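PDB 1LKX: myosin IE heavy chain from Dictyostelium discoideum, which binds actin filaments, hydrolyses ATP in an actin-activated manner and, as a single-headed motor, may move membranes relative to actin. Local coordinates for residues A[270-275]-A[307-312]; A[277-282]-A[294-299]; A[317-322]-A[529-534]. All coordinates share one frame; numbering follows the deposited sequence.

Contact 1 of 3, residues A[270-275]-A[307-312]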
loop_
_atom_site.group_PDB
_atom_site.type_symbol
_atom_site.label_atom_id
_atom_site.label_comp_id
_atom_site.label_asym_id
_atom_site.label_seq_id
_atom_site.Cartn_x
_atom_site.Cartn_y
_atom_site.Cartn_z
ATOM N N LEU A 270 -23.144 -4.995 6.008
ATOM C CA LEU A 270 -22.369 -6.211 5.849
ATOM C C LEU A 270 -23.315 -7.409 5.745
ATOM O O LEU A 270 -23.132 -8.283 4.894
ATOM C CB LEU A 270 -21.403 -6.405 7.013
ATOM C CG LEU A 270 -20.167 -5.510 7.036
ATOM C CD1 LEU A 270 -19.244 -6.024 8.122
ATOM C CD2 LEU A 270 -19.455 -5.519 5.700
ATOM N N ALA A 271 -24.335 -7.441 6.603
ATOM C CA ALA A 271 -25.308 -8.536 6.597
ATOM C C ALA A 271 -26.079 -8.591 5.271
ATOM O O ALA A 271 -26.422 -9.671 4.776
ATOM C CB ALA A 271 -26.271 -8.375 7.753
ATOM N N ALA A 272 -26.339 -7.416 4.704
ATOM C CA ALA A 272 -27.043 -7.310 3.436
ATOM C C ALA A 272 -26.201 -7.942 2.339
ATOM O O ALA A 272 -26.708 -8.716 1.524
ATOM C CB ALA A 272 -27.304 -5.860 3.113
ATOM N N ILE A 273 -24.910 -7.609 2.326
ATOM C CA ILE A 273 -23.995 -8.146 1.326
ATOM C C ILE A 273 -23.962 -9.654 1.441
ATOM O O ILE A 273 -23.920 -10.362 0.440
ATOM C CB ILE A 273 -22.570 -7.578 1.507
ATOM C CG1 ILE A 273 -22.589 -6.074 1.203
ATOM C CG2 ILE A 273 -21.595 -8.295 0.591
ATOM C CD1 ILE A 273 -21.335 -5.349 1.600
ATOM N N LEU A 274 -23.998 -10.145 2.672
ATOM C CA LEU A 274 -23.989 -11.580 2.901
ATOM C C LEU A 274 -25.263 -12.230 2.380
ATOM O O LEU A 274 -25.218 -13.315 1.796
ATOM C CB LEU A 274 -23.829 -11.884 4.384
ATOM C CG LEU A 274 -22.446 -11.677 4.973
ATOM C CD1 LEU A 274 -22.412 -12.242 6.386
ATOM C CD2 LEU A 274 -21.435 -12.374 4.103
ATOM N N HIS A 275 -26.401 -11.576 2.591
ATOM C CA HIS A 275 -27.658 -12.117 2.108
ATOM C C HIS A 275 -27.705 -12.029 0.591
ATOM O O HIS A 275 -28.072 -12.990 -0.072
ATOM C CB HIS A 275 -28.831 -11.372 2.740
ATOM C CG HIS A 275 -29.099 -11.778 4.156
ATOM N ND1 HIS A 275 -29.519 -10.890 5.124
ATOM C CD2 HIS A 275 -28.999 -12.982 4.770
ATOM C CE1 HIS A 275 -29.661 -11.529 6.272
ATOM N NE2 HIS A 275 -29.352 -12.799 6.085
ATOM N N SER A 307 -34.409 -6.259 3.633
ATOM C CA SER A 307 -34.732 -5.992 5.028
ATOM C C SER A 307 -33.620 -5.166 5.673
ATOM O O SER A 307 -33.883 -4.152 6.319
ATOM C CB SER A 307 -34.898 -7.324 5.771
ATOM O OG SER A 307 -34.978 -7.149 7.174
ATOM N N CYS A 308 -32.377 -5.605 5.490
ATOM C CA CYS A 308 -31.224 -4.908 6.053
ATOM C C CYS A 308 -30.961 -3.583 5.341
ATOM O O CYS A 308 -30.641 -2.576 5.975
ATOM C CB CYS A 308 -29.971 -5.785 5.954
ATOM S SG CYS A 308 -30.053 -7.354 6.839
ATOM N N LEU A 309 -31.091 -3.591 4.021
ATOM C CA LEU A 309 -30.854 -2.386 3.246
ATOM C C LEU A 309 -31.981 -1.392 3.429
ATOM O O LEU A 309 -31.867 -0.238 3.022
ATOM C CB LEU A 309 -30.702 -2.727 1.764
ATOM C CG LEU A 309 -29.432 -3.495 1.403
ATOM C CD1 LEU A 309 -29.436 -3.846 -0.066
ATOM C CD2 LEU A 309 -28.230 -2.660 1.749
ATOM N N LYS A 310 -33.068 -1.845 4.049
ATOM C CA LYS A 310 -34.236 -1.003 4.291
ATOM C C LYS A 310 -34.822 -0.374 3.022
ATOM O O LYS A 310 -34.996 0.843 2.947
ATOM C CB LYS A 310 -33.895 0.101 5.294
ATOM C CG LYS A 310 -33.603 -0.404 6.698
ATOM C CD LYS A 310 -33.530 0.746 7.698
ATOM C CE LYS A 310 -33.067 0.281 9.067
ATOM N NZ LYS A 310 -33.923 -0.810 9.601
ATOM N N THR A 311 -35.119 -1.214 2.033
ATOM C CA THR A 311 -35.705 -0.771 0.767
ATOM C C THR A 311 -36.840 -1.707 0.371
ATOM O O THR A 311 -37.039 -2.760 0.981
ATOM C CB THR A 311 -34.685 -0.786 -0.402
ATOM O OG1 THR A 311 -34.260 -2.129 -0.650
ATOM C CG2 THR A 311 -33.482 0.072 -0.084
ATOM N N ASP A 312 -37.579 -1.323 -0.661
ATOM C CA ASP A 312 -38.679 -2.144 -1.131
ATOM C C ASP A 312 -38.198 -3.459 -1.728
ATOM O O ASP A 312 -37.555 -3.494 -2.776
ATOM C CB ASP A 312 -39.502 -1.397 -2.172
ATOM C CG ASP A 312 -40.597 -2.260 -2.760
ATOM O OD1 ASP A 312 -41.371 -2.855 -1.972
ATOM O OD2 ASP A 312 -40.681 -2.346 -4.004
#

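Contact 2 of 3, residues A[277-282]-A[294-299]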
loop_
_atom_site.group_PDB
_atom_site.type_symbol
_atom_site.label_atom_id
_atom_site.label_comp_id
_atom_site.label_asym_id
_atom_site.label_seq_id
_atom_site.Cartn_x
_atom_site.Cartn_y
_atom_site.Cartn_z
ATOM N N GLY A 277 -25.526 -12.346 -1.460
ATOM C CA GLY A 277 -24.770 -13.448 -2.020
ATOM C C GLY A 277 -25.507 -14.767 -2.098
ATOM O O GLY A 277 -25.092 -15.680 -2.815
ATOM N N ASN A 278 -26.606 -14.876 -1.364
ATOM C CA ASN A 278 -27.365 -16.110 -1.369
ATOM C C ASN A 278 -28.587 -16.061 -2.267
ATOM O O ASN A 278 -29.387 -16.994 -2.292
ATOM C CB ASN A 278 -27.760 -16.476 0.057
ATOM C CG ASN A 278 -26.569 -16.878 0.897
ATOM O OD1 ASN A 278 -26.710 -17.286 2.050
ATOM N ND2 ASN A 278 -25.380 -16.765 0.320
ATOM N N ILE A 279 -28.732 -14.978 -3.018
ATOM C CA ILE A 279 -29.868 -14.865 -3.916
ATOM C C ILE A 279 -29.634 -15.702 -5.164
ATOM O O ILE A 279 -28.677 -15.483 -5.899
ATOM C CB ILE A 279 -30.110 -13.414 -4.345
ATOM C CG1 ILE A 279 -30.644 -12.604 -3.167
ATOM C CG2 ILE A 279 -31.076 -13.378 -5.514
ATOM C CD1 ILE A 279 -30.972 -11.180 -3.524
ATOM N N THR A 280 -30.511 -16.670 -5.387
ATOM C CA THR A 280 -30.414 -17.531 -6.551
ATOM C C THR A 280 -31.455 -17.091 -7.578
ATOM O O THR A 280 -32.414 -16.404 -7.242
ATOM C CB THR A 280 -30.646 -19.009 -6.165
ATOM O OG1 THR A 280 -31.896 -19.141 -5.480
ATOM C CG2 THR A 280 -29.534 -19.498 -5.262
ATOM N N PHE A 281 -31.262 -17.485 -8.830
ATOM C CA PHE A 281 -32.185 -17.109 -9.888
ATOM C C PHE A 281 -32.773 -18.306 -10.626
ATOM O O PHE A 281 -32.105 -19.319 -10.841
ATOM C CB PHE A 281 -31.481 -16.184 -10.871
ATOM C CG PHE A 281 -31.052 -14.884 -10.269
ATOM C CD1 PHE A 281 -31.990 -13.951 -9.864
ATOM C CD2 PHE A 281 -29.707 -14.588 -10.114
ATOM C CE1 PHE A 281 -31.596 -12.736 -9.315
ATOM C CE2 PHE A 281 -29.304 -13.377 -9.567
ATOM C CZ PHE A 281 -30.252 -12.449 -9.166
ATOM N N ALA A 282 -34.035 -18.175 -11.016
ATOM C CA ALA A 282 -34.732 -19.237 -11.718
ATOM C C ALA A 282 -35.301 -18.770 -13.049
ATOM O O ALA A 282 -35.575 -17.581 -13.246
ATOM C CB ALA A 282 -35.848 -19.786 -10.845
ATOM N N VAL A 294 -36.373 -14.073 -15.902
ATOM C CA VAL A 294 -35.706 -14.788 -14.821
ATOM C C VAL A 294 -36.243 -14.266 -13.503
ATOM O O VAL A 294 -36.553 -13.085 -13.386
ATOM C CB VAL A 294 -34.188 -14.563 -14.848
ATOM C CG1 VAL A 294 -33.545 -15.293 -13.696
ATOM C CG2 VAL A 294 -33.618 -15.042 -16.160
ATOM N N LYS A 295 -36.363 -15.136 -12.512
ATOM C CA LYS A 295 -36.871 -14.699 -11.223
ATOM C C LYS A 295 -36.060 -15.250 -10.055
ATOM O O LYS A 295 -35.336 -16.229 -10.196
ATOM C CB LYS A 295 -38.346 -15.089 -11.078
ATOM C CG LYS A 295 -38.985 -14.671 -9.748
ATOM C CD LYS A 295 -38.628 -13.230 -9.334
ATOM C CE LYS A 295 -39.089 -12.189 -10.354
ATOM N NZ LYS A 295 -38.703 -10.799 -9.955
ATOM N N VAL A 296 -36.186 -14.601 -8.902
ATOM C CA VAL A 296 -35.476 -15.005 -7.698
ATOM C C VAL A 296 -36.043 -16.291 -7.113
ATOM O O VAL A 296 -37.255 -16.446 -6.996
ATOM C CB VAL A 296 -35.564 -13.911 -6.630
ATOM C CG1 VAL A 296 -34.727 -14.299 -5.424
ATOM C CG2 VAL A 296 -35.110 -12.585 -7.213
ATOM N N SER A 297 -35.156 -17.208 -6.741
ATOM C CA SER A 297 -35.561 -18.483 -6.156
ATOM C C SER A 297 -35.518 -18.382 -4.641
ATOM O O SER A 297 -36.554 -18.413 -3.975
ATOM C CB SER A 297 -34.625 -19.603 -6.604
ATOM O OG SER A 297 -34.541 -19.665 -8.012
ATOM N N ASP A 298 -34.306 -18.267 -4.105
ATOM C CA ASP A 298 -34.098 -18.151 -2.666
ATOM C C ASP A 298 -34.653 -16.817 -2.200
ATOM O O ASP A 298 -33.923 -15.949 -1.727
ATOM C CB ASP A 298 -32.605 -18.240 -2.345
ATOM C CG ASP A 298 -32.322 -18.201 -0.852
ATOM O OD1 ASP A 298 -31.159 -18.450 -0.457
ATOM O OD2 ASP A 298 -33.259 -17.918 -0.077
ATOM N N THR A 299 -35.965 -16.680 -2.338
ATOM C CA THR A 299 -36.674 -15.467 -1.979
ATOM C C THR A 299 -36.426 -14.968 -0.562
ATOM O O THR A 299 -36.245 -13.768 -0.348
ATOM C CB THR A 299 -38.181 -15.658 -2.181
ATOM O OG1 THR A 299 -38.635 -16.747 -1.370
ATOM C CG2 THR A 299 -38.479 -15.966 -3.633
#

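Contact 3 of 3, residues A[317-322]-A[529-534]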
loop_
_atom_site.group_PDB
_atom_site.type_symbol
_atom_site.label_atom_id
_atom_site.label_comp_id
_atom_site.label_asym_id
_atom_site.label_seq_id
_atom_site.Cartn_x
_atom_site.Cartn_y
_atom_site.Cartn_z
ATOM N N SER A 317 -35.841 -6.810 -6.229
ATOM C CA SER A 317 -35.997 -7.978 -7.081
ATOM C C SER A 317 -36.066 -7.610 -8.553
ATOM O O SER A 317 -35.446 -8.256 -9.386
ATOM C CB SER A 317 -37.258 -8.744 -6.694
ATOM O OG SER A 317 -37.473 -9.819 -7.585
ATOM N N ILE A 318 -36.818 -6.566 -8.871
ATOM C CA ILE A 318 -36.964 -6.116 -10.253
ATOM C C ILE A 318 -35.663 -5.553 -10.813
ATOM O O ILE A 318 -35.396 -5.635 -12.012
ATOM C CB ILE A 318 -38.048 -5.040 -10.355
ATOM C CG1 ILE A 318 -39.365 -5.597 -9.815
ATOM C CG2 ILE A 318 -38.201 -4.588 -11.792
ATOM C CD1 ILE A 318 -40.435 -4.556 -9.612
ATOM N N ALA A 319 -34.857 -4.972 -9.939
ATOM C CA ALA A 319 -33.584 -4.403 -10.356
ATOM C C ALA A 319 -32.581 -5.506 -10.686
ATOM O O ALA A 319 -31.638 -5.303 -11.458
ATOM C CB ALA A 319 -33.034 -3.511 -9.257
ATOM N N LEU A 320 -32.793 -6.677 -10.102
ATOM C CA LEU A 320 -31.912 -7.809 -10.335
ATOM C C LEU A 320 -32.305 -8.618 -11.568
ATOM O O LEU A 320 -31.484 -9.351 -12.119
ATOM C CB LEU A 320 -31.916 -8.732 -9.119
ATOM C CG LEU A 320 -31.330 -8.164 -7.834
ATOM C CD1 LEU A 320 -31.403 -9.211 -6.735
ATOM C CD2 LEU A 320 -29.904 -7.738 -8.088
ATOM N N CYS A 321 -33.551 -8.477 -12.014
ATOM C CA CYS A 321 -34.029 -9.242 -13.158
ATOM C C CYS A 321 -34.362 -8.451 -14.417
ATOM O O CYS A 321 -34.725 -9.037 -15.432
ATOM C CB CYS A 321 -35.240 -10.064 -12.734
ATOM S SG CYS A 321 -34.969 -10.987 -11.200
ATOM N N TYR A 322 -34.244 -7.130 -14.366
ATOM C CA TYR A 322 -34.537 -6.308 -15.542
ATOM C C TYR A 322 -33.643 -5.067 -15.610
ATOM O O TYR A 322 -33.039 -4.661 -14.614
ATOM C CB TYR A 322 -36.011 -5.849 -15.542
ATOM C CG TYR A 322 -37.047 -6.957 -15.444
ATOM C CD1 TYR A 322 -37.327 -7.576 -14.223
ATOM C CD2 TYR A 322 -37.742 -7.392 -16.575
ATOM C CE1 TYR A 322 -38.271 -8.599 -14.128
ATOM C CE2 TYR A 322 -38.691 -8.421 -16.492
ATOM C CZ TYR A 322 -38.949 -9.019 -15.268
ATOM O OH TYR A 322 -39.874 -10.038 -15.192
ATOM N N GLY A 529 -28.468 2.381 -13.223
ATOM C CA GLY A 529 -29.316 3.269 -12.446
ATOM C C GLY A 529 -30.414 2.606 -11.648
ATOM O O GLY A 529 -30.751 3.088 -10.568
ATOM N N ASP A 530 -30.981 1.518 -12.171
ATOM C CA ASP A 530 -32.043 0.811 -11.460
ATOM C C ASP A 530 -31.549 0.329 -10.110
ATOM O O ASP A 530 -32.233 0.495 -9.101
ATOM C CB ASP A 530 -32.595 -0.378 -12.271
ATOM C CG ASP A 530 -31.633 -0.880 -13.340
ATOM O OD1 ASP A 530 -31.265 -0.085 -14.244
ATOM O OD2 ASP A 530 -31.261 -2.080 -13.284
ATOM N N LEU A 531 -30.354 -0.254 -10.087
ATOM C CA LEU A 531 -29.770 -0.733 -8.837
ATOM C C LEU A 531 -29.475 0.448 -7.923
ATOM O O LEU A 531 -29.786 0.412 -6.729
ATOM C CB LEU A 531 -28.490 -1.531 -9.103
ATOM C CG LEU A 531 -28.689 -2.964 -9.616
ATOM C CD1 LEU A 531 -27.353 -3.600 -9.913
ATOM C CD2 LEU A 531 -29.437 -3.788 -8.583
ATOM N N ILE A 532 -28.882 1.495 -8.489
ATOM C CA ILE A 532 -28.565 2.694 -7.722
ATOM C C ILE A 532 -29.821 3.259 -7.077
ATOM O O ILE A 532 -29.889 3.410 -5.859
ATOM C CB ILE A 532 -27.944 3.788 -8.606
ATOM C CG1 ILE A 532 -26.598 3.312 -9.142
ATOM C CG2 ILE A 532 -27.767 5.067 -7.802
ATOM C CD1 ILE A 532 -25.926 4.300 -10.057
ATOM N N SER A 533 -30.814 3.567 -7.904
ATOM C CA SER A 533 -32.076 4.118 -7.424
ATOM C C SER A 533 -32.733 3.226 -6.367
ATOM O O SER A 533 -33.297 3.724 -5.387
ATOM C CB SER A 533 -33.023 4.318 -8.593
ATOM O OG SER A 533 -33.234 3.091 -9.258
ATOM N N SER A 534 -32.657 1.912 -6.561
ATOM C CA SER A 534 -33.229 0.967 -5.598
ATOM C C SER A 534 -32.606 1.120 -4.202
ATOM O O SER A 534 -33.201 0.735 -3.191
ATOM C CB SER A 534 -33.028 -0.469 -6.085
ATOM O OG SER A 534 -33.501 -1.393 -5.121
#

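Contact 1 of 3, residues A[270-275]-A[307-312]
Cys308, near the C-terminal end of helix 299-309, reaches across to helix 260-276 with its sulfur turned anti to the carbonyl carbon, beside the backbone N (chi1 -61°). CB and SG do separate jobs. Cys308 CB rests on the methyl of Ala272, CB to CB 3.9 Å, whereas SG lies between Ala271 CB and the His275 ring, a pair one turn apart. The imidazole receives the sulfur at its edge: Cys308 SG is 4.0 Å from His275 ND1 and lies 83° off the ring normal, so the sulfur meets the rim, not a face. The far nitrogen, His275 NE2, is hydrogen-bonded to the carbonyl of Gly218, which holds the ring's outer end. Leu309 starts off alongside and curls back, its CG anti to the carbonyl carbon (chi1 -69°), so that both CG and CD2 lie 3.6 Å from Ala272 CB. That methyl is thus wedged between the cysteine and the leucine, and its small size fits the close 5.5 Å between Ala272 CA and Cys308 CA. Just beyond, Lys310 leaves helical geometry with positive phi. The arrangement is buried helix-to-helix packing in the myosin motor domain, finished by a Schellman motif at the end of helix 299-309.

Contact 2 of 3, residues A[277-282]-A[294-299]
With chi1 55°, Thr280 holds OG1 in the crowded position between its backbone N and carbonyl carbon, pointed at the opposing chain, and Val296 sets CG1 anti to its backbone N (chi1 -176°), toward Ile279. Thr280 OG1 accepts the amide of Asp298, N to OG1 2.9 Å, while the threonine carbonyl takes the next amide back, Ser297 N to Thr280 O 2.9 Å, from above the carbonyl plane. One residue holds two successive amides. These bonds continue the antiparallel beta hairpin of strands 281-284 and 293-296 past its base: Phe281 and Val296 form a non-hydrogen-bonded pair, Ala282 and Lys295 the hydrogen-bonded one, with Lys295 N 2.7 Å from Ala282 O in the carbonyl plane. Around Phe281 and Val296, on one face, apolar groups gather: the Ile279 and Val296 side chains cross obliquely (CG2 to CG1 3.8 Å), Val294 CG1 packs 3.6 Å from Phe281 CB, and Phe281 CE1 lies 4.1 Å from Val296 CG2. Helix 342-372 touches the Phe281 ring through Cys342, Ala345 and Arg349. Ala282 and Lys295 occupy the other face; the Lys295 ammonium is hydrogen-bonded to Ser317 OG. Asp298 extends CG anti to its backbone N and caps helix 299-309, OD2 accepting the amide of Ser301.

Contact 3 of 3, residues A[317-322]-A[529-534]
Helices 313-321 and 529-536 run nearly antiparallel here: the axes of the two short segments are 165° apart in direction and 8.9 Å apart at closest. Ala319 sits at the point of nearest approach, and its methyl points at the other helix; its CA is 5.5 Å from Leu531 CA. Leu531 supplies the main apolar contact. From its CB, the chain turns with CG anti to the carbonyl carbon and beside the backbone N (chi1 -77°), a bend that brings back toward helix 313-321 a side chain that sets out along its flank. CG comes up to the carbonyl oxygen of Ala319, Leu531 CG to Ala319 O 4.2 Å. At the tip CD2 does the real touching: it lies 3.7 Å from Ala319 CB and also meets CD2 of Leu320, which reaches it at 4.0 Å although the CB of Leu320 points away from helix 529-536. The two leucine side chains cross at about a right angle, tip to tip. One turn on from Asp530, Ser534 CB skirts the same alanine methyl. At the other margin the carboxylate of Asp530 comes near backbone carbonyls, OD2 being 3.4 Å from Tyr322 O; both are acceptors and do not bond. A long, weak ion pair joins Asp530 OD2 to Arg323 NH1. Between the two segments, then, cohesion is apolar, carried by one alanine methyl and two leucine tips, while the Asp530 carboxylate, beside carbonyl oxygens, may be partly balanced by the distant charge of Arg323.

In the fold
Helix 260-276 enters contact 1 first, and the chain then runs directly into strand 281-284. Contact 2 closes the short hairpin loop to strand 293-296, and helix 299-309, which follows, returns to helix 260-276 and closes contact 1; contact 2 is thus nested inside contact 1. Helix 313-321 comes next and opens contact 3, which lies in series with both and closes only some 200 residues later, at helix 529-536. The three centres are about 14 to 15 Å apart, in one peripheral part of the motor domain away from the nucleotide. Contact 3 touches both others: Thr311 CG2 packs on Ser534 O, and Ile279 CD1 on Leu320 CD1.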